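Local structure of assemblin (Human herpesvirus 3, 1VZV) at residues Glu1-Ala6 with Val143-Thr148; Leu9-Lys14 with Asp57-Phe62; Leu19-Glu24 with Gly136-Thr141; Ile66-Gln71 with Asn178-Val183. The protein is a serine protease, active as a dimer, that probably cleaves the capsid assembly protein in the nucleus so that the procapsid matures. All blocks are in the same frame, centred on the assembly; numbering follows the deposited sequence.

Interaction 1: Glu1-Ala6 with Val143-Thr148; sequences EALYVA and VNYDCT
Val5 places CG1 over the centre of the Tyr145 ring, 4.0 Å from the ring centroid and 7° off its normal, the geometry of a CH-pi contact. A first torsion of -169° sets CG1 anti to the backbone N, while CG2 comes within 3.4 Å of Tyr145 CD2; the two side chains of this non-hydrogen-bonded antiparallel pair lie side by side and point the same way. CG1 of Val5 also reaches Val143 CB at 3.8 Å. Strands 3-6 and 144-146 run at 158° to each other, and the latter is an outermost strand, within the chain, of the mixed sheet on which this herpesvirus assemblin is built. On either side of the Val5 pair, Tyr4 with Asp146 and Ala6 with Asn144 each share two backbone hydrogen bonds, Tyr4 N to Asp146 O measuring 2.9 Å. The Tyr4 ring, on the other sheet face, reaches past Asp146 to the chain at Thr148, with CD1 3.5 Å from Thr148 N. Asp146 OD1 accepts the N-H of the next residue, Cys147, at 2.8 Å from N, on its anti side. Beyond the pair, Tyr145 OH bonds to Leu106 O, and its ring packs with Leu3 against helix 96-105.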
# COMPACT_ATOMS: atom_id res chain seq x y z
N GLU A 1 -0.14 25.35 -7.97
CA GLU A 1 0.82 24.30 -8.40
C GLU A 1 0.09 23.00 -8.83
O GLU A 1 -0.42 22.23 -7.99
CB GLU A 1 1.86 24.06 -7.28
CG GLU A 1 2.82 25.25 -7.07
CD GLU A 1 3.83 25.06 -5.90
OE1 GLU A 1 3.39 24.66 -4.79
OE2 GLU A 1 5.07 25.33 -6.11
N ALA A 2 0.04 22.76 -10.14
CA ALA A 2 -0.64 21.57 -10.66
C ALA A 2 0.32 20.51 -11.19
O ALA A 2 1.52 20.70 -11.25
CB ALA A 2 -1.63 21.95 -11.76
N LEU A 3 -0.25 19.37 -11.53
CA LEU A 3 0.51 18.29 -12.07
C LEU A 3 -0.18 17.97 -13.36
O LEU A 3 -1.39 18.11 -13.47
CB LEU A 3 0.42 17.08 -11.16
CG LEU A 3 1.34 16.96 -9.95
CD1 LEU A 3 1.23 18.22 -9.08
CD2 LEU A 3 0.98 15.68 -9.16
N TYR A 4 0.60 17.61 -14.36
CA TYR A 4 0.05 17.24 -15.63
C TYR A 4 0.44 15.80 -15.73
O TYR A 4 1.54 15.43 -15.32
CB TYR A 4 0.69 18.04 -16.74
CG TYR A 4 0.28 19.47 -16.66
CD1 TYR A 4 0.91 20.33 -15.76
CD2 TYR A 4 -0.83 19.92 -17.36
CE1 TYR A 4 0.43 21.59 -15.55
CE2 TYR A 4 -1.32 21.20 -17.15
CZ TYR A 4 -0.68 22.02 -16.24
OH TYR A 4 -1.18 23.27 -16.00
N VAL A 5 -0.51 15.00 -16.18
CA VAL A 5 -0.31 13.57 -16.35
C VAL A 5 -0.58 13.32 -17.83
O VAL A 5 -1.48 13.94 -18.40
CB VAL A 5 -1.34 12.79 -15.54
CG1 VAL A 5 -0.99 11.33 -15.51
CG2 VAL A 5 -1.45 13.34 -14.16
N ALA A 6 0.22 12.47 -18.46
CA ALA A 6 0.03 12.14 -19.87
C ALA A 6 0.40 10.67 -20.07
O ALA A 6 1.31 10.17 -19.43
CB ALA A 6 0.87 13.03 -20.74
N VAL A 143 1.79 5.85 -16.55
CA VAL A 143 1.75 7.26 -16.87
C VAL A 143 2.91 8.08 -16.35
O VAL A 143 3.67 7.62 -15.51
CB VAL A 143 0.43 7.91 -16.44
CG1 VAL A 143 -0.67 7.43 -17.32
CG2 VAL A 143 0.13 7.62 -15.02
N ASN A 144 3.06 9.28 -16.90
CA ASN A 144 4.10 10.19 -16.50
C ASN A 144 3.38 11.44 -15.98
O ASN A 144 2.32 11.81 -16.48
CB ASN A 144 5.01 10.53 -17.67
CG ASN A 144 6.28 11.25 -17.24
OD1 ASN A 144 7.04 10.76 -16.41
ND2 ASN A 144 6.52 12.42 -17.82
N TYR A 145 3.93 11.99 -14.90
CA TYR A 145 3.43 13.19 -14.23
C TYR A 145 4.59 14.20 -14.19
O TYR A 145 5.75 13.79 -14.04
CB TYR A 145 3.13 12.90 -12.75
CG TYR A 145 2.03 11.94 -12.41
CD1 TYR A 145 2.21 10.57 -12.52
CD2 TYR A 145 0.84 12.41 -11.89
CE1 TYR A 145 1.22 9.68 -12.11
CE2 TYR A 145 -0.16 11.54 -11.48
CZ TYR A 145 0.03 10.17 -11.59
OH TYR A 145 -1.00 9.32 -11.20
N ASP A 146 4.28 15.49 -14.30
CA ASP A 146 5.30 16.55 -14.22
C ASP A 146 4.61 17.87 -13.96
O ASP A 146 3.40 17.89 -13.82
CB ASP A 146 6.15 16.68 -15.47
CG ASP A 146 7.59 17.04 -15.16
OD1 ASP A 146 7.86 17.74 -14.19
OD2 ASP A 146 8.48 16.59 -15.89
N CYS A 147 5.35 18.97 -13.96
CA CYS A 147 4.69 20.24 -13.69
C CYS A 147 4.51 21.20 -14.83
O CYS A 147 4.46 22.40 -14.61
CB CYS A 147 5.33 20.96 -12.51
SG CYS A 147 6.81 20.18 -12.00
N THR A 148 4.39 20.70 -16.05
CA THR A 148 4.17 21.52 -17.23
C THR A 148 3.70 20.54 -18.28
O THR A 148 4.32 19.48 -18.45
CB THR A 148 5.45 22.12 -17.76
OG1 THR A 148 6.31 21.05 -18.15
CG2 THR A 148 6.15 22.98 -16.73

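Interaction 2: Leu9-Lys14 with Asp57-Phe62; sequences LALYSK and DIRGPF
Tyr12 and Leu9 each give a backbone N-H to the segment 57-62, the turn and the first residues of strand 61-67. Tyr12 N bonds to Arg59 O at 3.1 Å with an N-H...O angle of 162°, and Leu9 N bonds to Pro61 O at 2.9 Å, the donor standing above the carbonyl plane. Between them, Gly60 CA makes a weaker CH contact with Ala10 O, 3.5 Å away.

The ring contacts centre on the same glycine. Gly60 CA sits 3.6 Å from the Tyr12 ring centroid and 10° off the normal, a CH-pi contact over the middle of the face. The backbone angles at this position call for glycine, and Ala10 O stands where a CB would lie. CE1 of the Tyr12 ring meets Pro61 CD at 3.8 Å. Purely apolar contact continues with Leu9 CB against Pro61 CB, 3.9 Å apart.

Charge enters through Arg59, whose chain bends at chi3 (64°); Leu11 CD1 lies at the edge of its guanidinium, near the plane, and NH2 forms a salt bridge with Glu215. Asp57 steadies the turn through weak bonds to Ile58 N and Arg59 N, and its OD2 also bonds to Tyr8 OH.

The turn links the antiparallel strands 47-56 and 61-67. Helix 23-29 packs on Tyr12 and Pro61 through Val26, Leu9 rests on Ile54 of strand 47-56, and Phe62 turns away to edge-to-face contacts with Tyr8 and Phe156.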
# COMPACT_ATOMS: atom_id res chain seq x y z
N LEU A 9 -4.35 5.84 -23.09
CA LEU A 9 -5.50 5.26 -22.42
C LEU A 9 -5.50 3.76 -22.70
O LEU A 9 -5.91 2.97 -21.86
CB LEU A 9 -6.78 5.89 -22.96
CG LEU A 9 -7.42 7.07 -22.22
CD1 LEU A 9 -6.42 7.72 -21.32
CD2 LEU A 9 -8.02 8.06 -23.20
N ALA A 10 -5.01 3.39 -23.89
CA ALA A 10 -4.97 1.99 -24.33
C ALA A 10 -4.13 1.78 -25.60
O ALA A 10 -4.07 2.66 -26.48
CB ALA A 10 -6.39 1.50 -24.59
N LEU A 11 -3.48 0.63 -25.72
CA LEU A 11 -2.71 0.38 -26.92
C LEU A 11 -3.55 -0.49 -27.83
O LEU A 11 -4.05 -1.55 -27.40
CB LEU A 11 -1.36 -0.27 -26.62
CG LEU A 11 -0.25 0.61 -26.02
CD1 LEU A 11 1.06 -0.13 -26.11
CD2 LEU A 11 -0.15 1.92 -26.77
N TYR A 12 -3.73 -0.03 -29.07
CA TYR A 12 -4.54 -0.72 -30.07
C TYR A 12 -4.16 -2.19 -30.17
O TYR A 12 -2.99 -2.53 -30.47
CB TYR A 12 -4.45 -0.04 -31.44
CG TYR A 12 -5.13 1.33 -31.52
CD1 TYR A 12 -6.21 1.67 -30.70
CD2 TYR A 12 -4.67 2.29 -32.42
CE1 TYR A 12 -6.81 2.93 -30.80
CE2 TYR A 12 -5.27 3.54 -32.51
CZ TYR A 12 -6.32 3.85 -31.71
OH TYR A 12 -6.85 5.10 -31.82
N SER A 13 -5.15 -3.02 -29.81
CA SER A 13 -5.01 -4.46 -29.81
C SER A 13 -4.40 -5.06 -28.54
O SER A 13 -5.06 -5.78 -27.79
N LYS A 14 -3.14 -4.71 -28.28
CA LYS A 14 -2.37 -5.20 -27.14
C LYS A 14 -3.08 -5.42 -25.77
O LYS A 14 -2.85 -6.46 -25.10
CB LYS A 14 -1.12 -4.33 -26.97
N ASP A 57 -3.35 8.50 -31.51
CA ASP A 57 -2.00 8.21 -31.99
C ASP A 57 -1.97 6.93 -32.82
O ASP A 57 -2.87 6.07 -32.73
CB ASP A 57 -1.02 8.10 -30.81
CG ASP A 57 0.34 7.56 -31.22
OD1 ASP A 57 0.85 7.96 -32.28
OD2 ASP A 57 0.93 6.74 -30.47
N ILE A 58 -0.96 6.82 -33.68
CA ILE A 58 -0.77 5.65 -34.53
C ILE A 58 -0.86 4.39 -33.65
O ILE A 58 -1.39 3.36 -34.06
CB ILE A 58 0.63 5.76 -35.26
CG1 ILE A 58 0.47 5.60 -36.77
CG2 ILE A 58 1.59 4.70 -34.77
CD1 ILE A 58 -0.04 4.25 -37.18
N ARG A 59 -0.37 4.52 -32.41
CA ARG A 59 -0.35 3.45 -31.42
C ARG A 59 -1.58 3.35 -30.53
O ARG A 59 -1.86 2.28 -30.02
CB ARG A 59 0.88 3.57 -30.51
CG ARG A 59 2.23 3.21 -31.14
CD ARG A 59 3.36 3.10 -30.07
NE ARG A 59 3.16 2.01 -29.11
CZ ARG A 59 4.12 1.36 -28.45
NH1 ARG A 59 5.42 1.62 -28.63
NH2 ARG A 59 3.77 0.41 -27.61
N GLY A 60 -2.26 4.46 -30.29
CA GLY A 60 -3.45 4.43 -29.44
C GLY A 60 -3.92 5.78 -28.91
O GLY A 60 -3.39 6.80 -29.30
N PRO A 61 -4.96 5.83 -28.07
CA PRO A 61 -5.38 7.13 -27.57
C PRO A 61 -4.31 7.63 -26.61
O PRO A 61 -3.88 6.86 -25.73
CB PRO A 61 -6.65 6.80 -26.79
CG PRO A 61 -7.13 5.54 -27.38
CD PRO A 61 -5.86 4.78 -27.60
N PHE A 62 -3.87 8.89 -26.76
CA PHE A 62 -2.87 9.50 -25.88
C PHE A 62 -3.53 10.71 -25.22
O PHE A 62 -4.12 11.53 -25.91
CB PHE A 62 -1.64 9.95 -26.68
CG PHE A 62 -0.50 10.40 -25.82
CD1 PHE A 62 0.39 9.48 -25.30
CD2 PHE A 62 -0.33 11.74 -25.51
CE1 PHE A 62 1.43 9.89 -24.46
CE2 PHE A 62 0.70 12.15 -24.68
CZ PHE A 62 1.58 11.23 -24.15

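Interaction 3: Leu19-Glu24 with Gly136-Thr141; sequences LNITPE and GRRVGT
Leu19 and Arg138 bring their backbones nearest, with CA atoms 7.1 Å apart, too far for strand pairing, and no hydrogen bond links the segments. Both run as loop here, apart from the start of helix 23-29, where Thr22 occupies the N-cap position without a side-chain capping bond. The contact is therefore made by side chains. Leu19 crosses Arg137 at about a right angle, its CG lying over one face of the guanidinium and CD2 3.7 Å from NH2. Arg138 extends from CG to NE, and its guanidinium meets Leu19 CB at the edge, in plane, 3.5 Å from NE, and Ile21 CG1 over one face, 3.4 Å above the plane and offset toward the rim. Leu19 O also lies over a face of this group, but its angles are poor and its closeness is doubtful. A weak, long ion pair joins Arg138 NE to Asp15 OD2. Inside the 136-141 loop, Thr141 OG1 donates to Arg138 O at 2.9 Å from above the carbonyl plane. Arg137 touches Ser110, which forms the catalytic triad with His42 and His129; two consecutive arginines on a loop beside this serine are consistent with the oxyanion-hole loop of herpesvirus proteases.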
# COMPACT_ATOMS: atom_id res chain seq x y z
N LEU A 19 -11.61 -5.35 -22.96
CA LEU A 19 -10.87 -4.13 -22.67
C LEU A 19 -10.44 -3.47 -23.96
O LEU A 19 -10.25 -2.25 -24.00
CB LEU A 19 -9.59 -4.47 -21.91
CG LEU A 19 -9.66 -4.96 -20.47
CD1 LEU A 19 -10.33 -3.90 -19.64
CD2 LEU A 19 -10.38 -6.30 -20.37
N ASN A 20 -10.22 -4.29 -25.00
CA ASN A 20 -9.77 -3.80 -26.30
C ASN A 20 -10.45 -2.55 -26.83
O ASN A 20 -11.67 -2.47 -26.88
CB ASN A 20 -9.81 -4.92 -27.35
CG ASN A 20 -8.41 -5.18 -27.96
OD1 ASN A 20 -7.80 -4.29 -28.57
ND2 ASN A 20 -7.90 -6.41 -27.78
N ILE A 21 -9.63 -1.56 -27.18
CA ILE A 21 -10.10 -0.29 -27.74
C ILE A 21 -9.64 -0.26 -29.21
O ILE A 21 -8.56 -0.77 -29.56
CB ILE A 21 -9.53 0.89 -26.92
CG1 ILE A 21 -10.19 0.92 -25.54
CG2 ILE A 21 -9.76 2.20 -27.64
CD1 ILE A 21 -11.71 0.75 -25.60
N THR A 22 -10.46 0.30 -30.10
CA THR A 22 -10.09 0.31 -31.50
C THR A 22 -10.50 1.62 -32.15
O THR A 22 -11.38 2.33 -31.62
CB THR A 22 -10.78 -0.85 -32.24
OG1 THR A 22 -12.17 -0.52 -32.44
CG2 THR A 22 -10.68 -2.18 -31.43
N PRO A 23 -9.92 1.94 -33.34
CA PRO A 23 -10.21 3.18 -34.09
C PRO A 23 -11.71 3.57 -34.30
O PRO A 23 -12.08 4.73 -34.08
CB PRO A 23 -9.42 2.98 -35.39
CG PRO A 23 -8.22 2.21 -34.92
CD PRO A 23 -8.87 1.16 -34.02
N GLU A 24 -12.55 2.62 -34.71
CA GLU A 24 -14.00 2.87 -34.90
C GLU A 24 -14.55 3.49 -33.62
O GLU A 24 -15.51 4.26 -33.65
CB GLU A 24 -14.74 1.54 -35.17
CG GLU A 24 -16.28 1.63 -35.45
CD GLU A 24 -16.79 0.66 -36.60
OE1 GLU A 24 -16.29 -0.50 -36.73
OE2 GLU A 24 -17.70 1.09 -37.37
N GLY A 136 -3.00 -0.88 -14.24
CA GLY A 136 -4.29 -1.05 -14.87
C GLY A 136 -4.44 -2.36 -15.62
O GLY A 136 -3.49 -3.09 -15.87
N ARG A 137 -5.68 -2.63 -15.99
CA ARG A 137 -6.04 -3.82 -16.73
C ARG A 137 -5.36 -3.83 -18.12
O ARG A 137 -5.08 -4.91 -18.66
CB ARG A 137 -7.55 -3.82 -16.95
CG ARG A 137 -8.32 -2.94 -15.97
CD ARG A 137 -8.87 -3.78 -14.82
NE ARG A 137 -9.58 -4.94 -15.36
CZ ARG A 137 -10.56 -4.87 -16.26
NH1 ARG A 137 -11.02 -3.68 -16.69
NH2 ARG A 137 -11.11 -5.99 -16.71
N ARG A 138 -5.13 -2.63 -18.69
CA ARG A 138 -4.52 -2.48 -20.03
C ARG A 138 -3.00 -2.48 -20.11
O ARG A 138 -2.32 -2.13 -19.16
CB ARG A 138 -5.14 -1.30 -20.76
CG ARG A 138 -6.55 -1.66 -21.18
CD ARG A 138 -7.45 -0.52 -21.66
NE ARG A 138 -8.82 -1.05 -21.80
CZ ARG A 138 -9.92 -0.33 -21.98
NH1 ARG A 138 -9.87 0.99 -22.08
NH2 ARG A 138 -11.07 -0.97 -22.07
N VAL A 139 -2.48 -2.79 -21.29
CA VAL A 139 -1.03 -2.93 -21.48
C VAL A 139 -0.00 -1.79 -21.58
O VAL A 139 1.20 -2.05 -21.46
CB VAL A 139 -0.74 -3.98 -22.60
CG1 VAL A 139 -1.54 -5.25 -22.36
CG2 VAL A 139 -1.04 -3.39 -23.98
N GLY A 140 -0.41 -0.56 -21.87
CA GLY A 140 0.59 0.50 -21.94
C GLY A 140 0.19 1.64 -21.00
O GLY A 140 0.68 2.77 -21.13
N THR A 141 -0.69 1.29 -20.05
CA THR A 141 -1.29 2.23 -19.10
C THR A 141 -0.43 2.84 -18.02
O THR A 141 -0.95 3.29 -17.01
CB THR A 141 -2.58 1.66 -18.43
OG1 THR A 141 -2.31 0.42 -17.76
CG2 THR A 141 -3.70 1.47 -19.43

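Interaction 4: Ile66-Gln71 with Asn178-Val183; sequences IVRCPQ and NKVWKV
Arg68 touches Trp181, Val180 and Asn178 in turn from CB to its tip. Its CB lies 3.6 Å from Trp181 CZ3, on the indole's six-membered ring. CG stands anti to the backbone N (chi1 -178°) and passes Val180 CG1; CD comes closer to the same methyl, at 3.7 Å, and meets Asn178 O at 3.1 Å. The bend at chi3 (-75°) then places NE 3.8 Å from that Asn178 O, farther than CD. CZ and NH1 finish over Asn178 CA, which is 3.7 Å from NH1 and lies above one guanidinium face, offset toward the rim. The backbone ties Arg68 to the facing segment as well: Trp181 N donates to Arg68 O at 2.7 Å, although the position of that oxygen is less certain.

Around this line, Ile66 CG2 approaches Trp181 CH2 at 3.9 Å, its side chain crossing the tryptophan at about a right angle. Pro70 CD rests 4.1 Å from Val180 CB.

The segment 66-71 passes from strand 61-67 into helix 70-79, with Cys69 as N-cap residue. The loop facing it leads from helix 161-173 to helix 185-197, whose Leu188 receives Gln71 and Val183. Ile66 packs on Ile52 and Trp181 on Glu50, both of strand 47-56.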
# COMPACT_ATOMS: atom_id res chain seq x y z
N ILE A 66 -5.04 17.37 -16.12
CA ILE A 66 -4.56 18.20 -15.05
C ILE A 66 -5.09 17.66 -13.70
O ILE A 66 -6.24 17.21 -13.59
CB ILE A 66 -4.88 19.70 -15.30
CG1 ILE A 66 -4.11 20.58 -14.32
CG2 ILE A 66 -6.36 19.98 -15.18
CD1 ILE A 66 -4.06 22.01 -14.73
N VAL A 67 -4.17 17.56 -12.74
CA VAL A 67 -4.47 17.11 -11.39
C VAL A 67 -4.04 18.27 -10.49
O VAL A 67 -2.87 18.50 -10.21
CB VAL A 67 -3.74 15.75 -11.05
CG1 VAL A 67 -3.94 15.37 -9.58
CG2 VAL A 67 -4.27 14.64 -11.95
N ARG A 68 -5.03 19.10 -10.17
CA ARG A 68 -4.83 20.26 -9.33
C ARG A 68 -5.80 20.10 -8.16
O ARG A 68 -6.96 20.50 -8.24
CB ARG A 68 -5.15 21.52 -10.14
CG ARG A 68 -4.96 22.84 -9.41
CD ARG A 68 -5.45 23.99 -10.30
NE ARG A 68 -4.52 24.29 -11.39
CZ ARG A 68 -3.75 25.38 -11.42
NH1 ARG A 68 -3.89 26.32 -10.48
NH2 ARG A 68 -2.89 25.58 -12.44
N CYS A 69 -5.34 19.41 -7.11
CA CYS A 69 -6.13 19.17 -5.89
C CYS A 69 -5.19 19.43 -4.71
O CYS A 69 -4.27 18.68 -4.45
CB CYS A 69 -6.67 17.72 -5.86
SG CYS A 69 -7.37 17.20 -4.24
N PRO A 70 -5.41 20.52 -3.99
CA PRO A 70 -4.50 20.77 -2.87
C PRO A 70 -4.49 19.67 -1.83
O PRO A 70 -3.43 19.37 -1.28
CB PRO A 70 -5.00 22.10 -2.30
CG PRO A 70 -6.46 22.10 -2.62
CD PRO A 70 -6.47 21.54 -4.05
N GLN A 71 -5.62 19.02 -1.58
CA GLN A 71 -5.64 17.97 -0.57
C GLN A 71 -4.81 16.73 -0.94
O GLN A 71 -4.15 16.15 -0.08
CB GLN A 71 -7.07 17.58 -0.20
CG GLN A 71 -7.86 18.67 0.55
CD GLN A 71 -8.18 19.86 -0.32
OE1 GLN A 71 -8.37 19.72 -1.52
NE2 GLN A 71 -8.21 21.04 0.27
N ASN A 178 -7.06 26.73 -13.67
CA ASN A 178 -6.97 27.36 -12.34
C ASN A 178 -7.77 26.48 -11.33
O ASN A 178 -7.43 26.38 -10.13
CB ASN A 178 -7.60 28.77 -12.36
CG ASN A 178 -8.65 29.00 -11.23
OD1 ASN A 178 -9.80 28.50 -11.31
ND2 ASN A 178 -8.25 29.71 -10.17
N LYS A 179 -8.92 26.01 -11.82
CA LYS A 179 -9.85 25.16 -11.11
C LYS A 179 -9.11 24.29 -10.09
O LYS A 179 -8.28 23.50 -10.49
CB LYS A 179 -10.45 24.23 -12.16
CG LYS A 179 -11.92 24.03 -12.12
CD LYS A 179 -12.30 23.25 -13.35
CE LYS A 179 -13.81 23.13 -13.52
NZ LYS A 179 -14.24 22.98 -14.96
N VAL A 180 -9.34 24.46 -8.79
CA VAL A 180 -8.68 23.59 -7.84
C VAL A 180 -9.69 22.56 -7.26
O VAL A 180 -10.71 22.92 -6.66
CB VAL A 180 -7.86 24.35 -6.72
CG1 VAL A 180 -7.10 25.52 -7.31
CG2 VAL A 180 -8.73 24.79 -5.56
N TRP A 181 -9.46 21.29 -7.57
CA TRP A 181 -10.31 20.21 -7.09
C TRP A 181 -10.11 19.96 -5.61
O TRP A 181 -9.00 19.66 -5.15
CB TRP A 181 -10.06 18.94 -7.91
CG TRP A 181 -10.55 19.09 -9.30
CD1 TRP A 181 -11.77 18.69 -9.80
CD2 TRP A 181 -9.90 19.79 -10.37
NE1 TRP A 181 -11.92 19.12 -11.10
CE2 TRP A 181 -10.78 19.79 -11.48
CE3 TRP A 181 -8.65 20.41 -10.51
CZ2 TRP A 181 -10.46 20.41 -12.70
CZ3 TRP A 181 -8.33 21.02 -11.72
CH2 TRP A 181 -9.23 21.01 -12.80
N LYS A 182 -11.17 20.13 -4.85
CA LYS A 182 -11.09 19.92 -3.42
C LYS A 182 -11.81 18.65 -3.02
O LYS A 182 -12.98 18.47 -3.40
CB LYS A 182 -11.70 21.10 -2.68
CG LYS A 182 -10.80 22.30 -2.67
CD LYS A 182 -11.47 23.49 -2.03
CE LYS A 182 -10.43 24.52 -1.63
NZ LYS A 182 -9.59 24.04 -0.47
N VAL A 183 -11.09 17.73 -2.37
CA VAL A 183 -11.66 16.49 -1.84
C VAL A 183 -11.33 16.68 -0.37
O VAL A 183 -10.73 17.68 -0.01
CB VAL A 183 -11.01 15.19 -2.44
CG1 VAL A 183 -11.56 13.98 -1.76
CG2 VAL A 183 -11.32 15.06 -3.92

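How the interactions relate
Interactions 2 and 4 both use strand 61-67, the sheet neighbour of strand 3-8, which interaction 1 uses. Interactions 1 and 4 meet directly, with a probable hydrogen bond between Leu3 O and Val67 N (2.9 Å) and Ala2 CB packed 3.7 Å from Arg68 NE. Interaction 2 lies on the opposite side of the chain's centre from interaction 4, about 28 Å away between centres, yet touches interaction 1 through Ala6 CB and Phe62 CZ (3.9 Å). Interactions 2 and 3 are close neighbours, their centres about 7 Å apart, joined by Ser13 O and Asn20 ND2 at 2.9 Å. Interaction 3 comes nearest the catalytic serine: the Arg137 side chain is about 4 Å from that of Ser110, against about 8 Å for Leu9 and 9 Å for Val143.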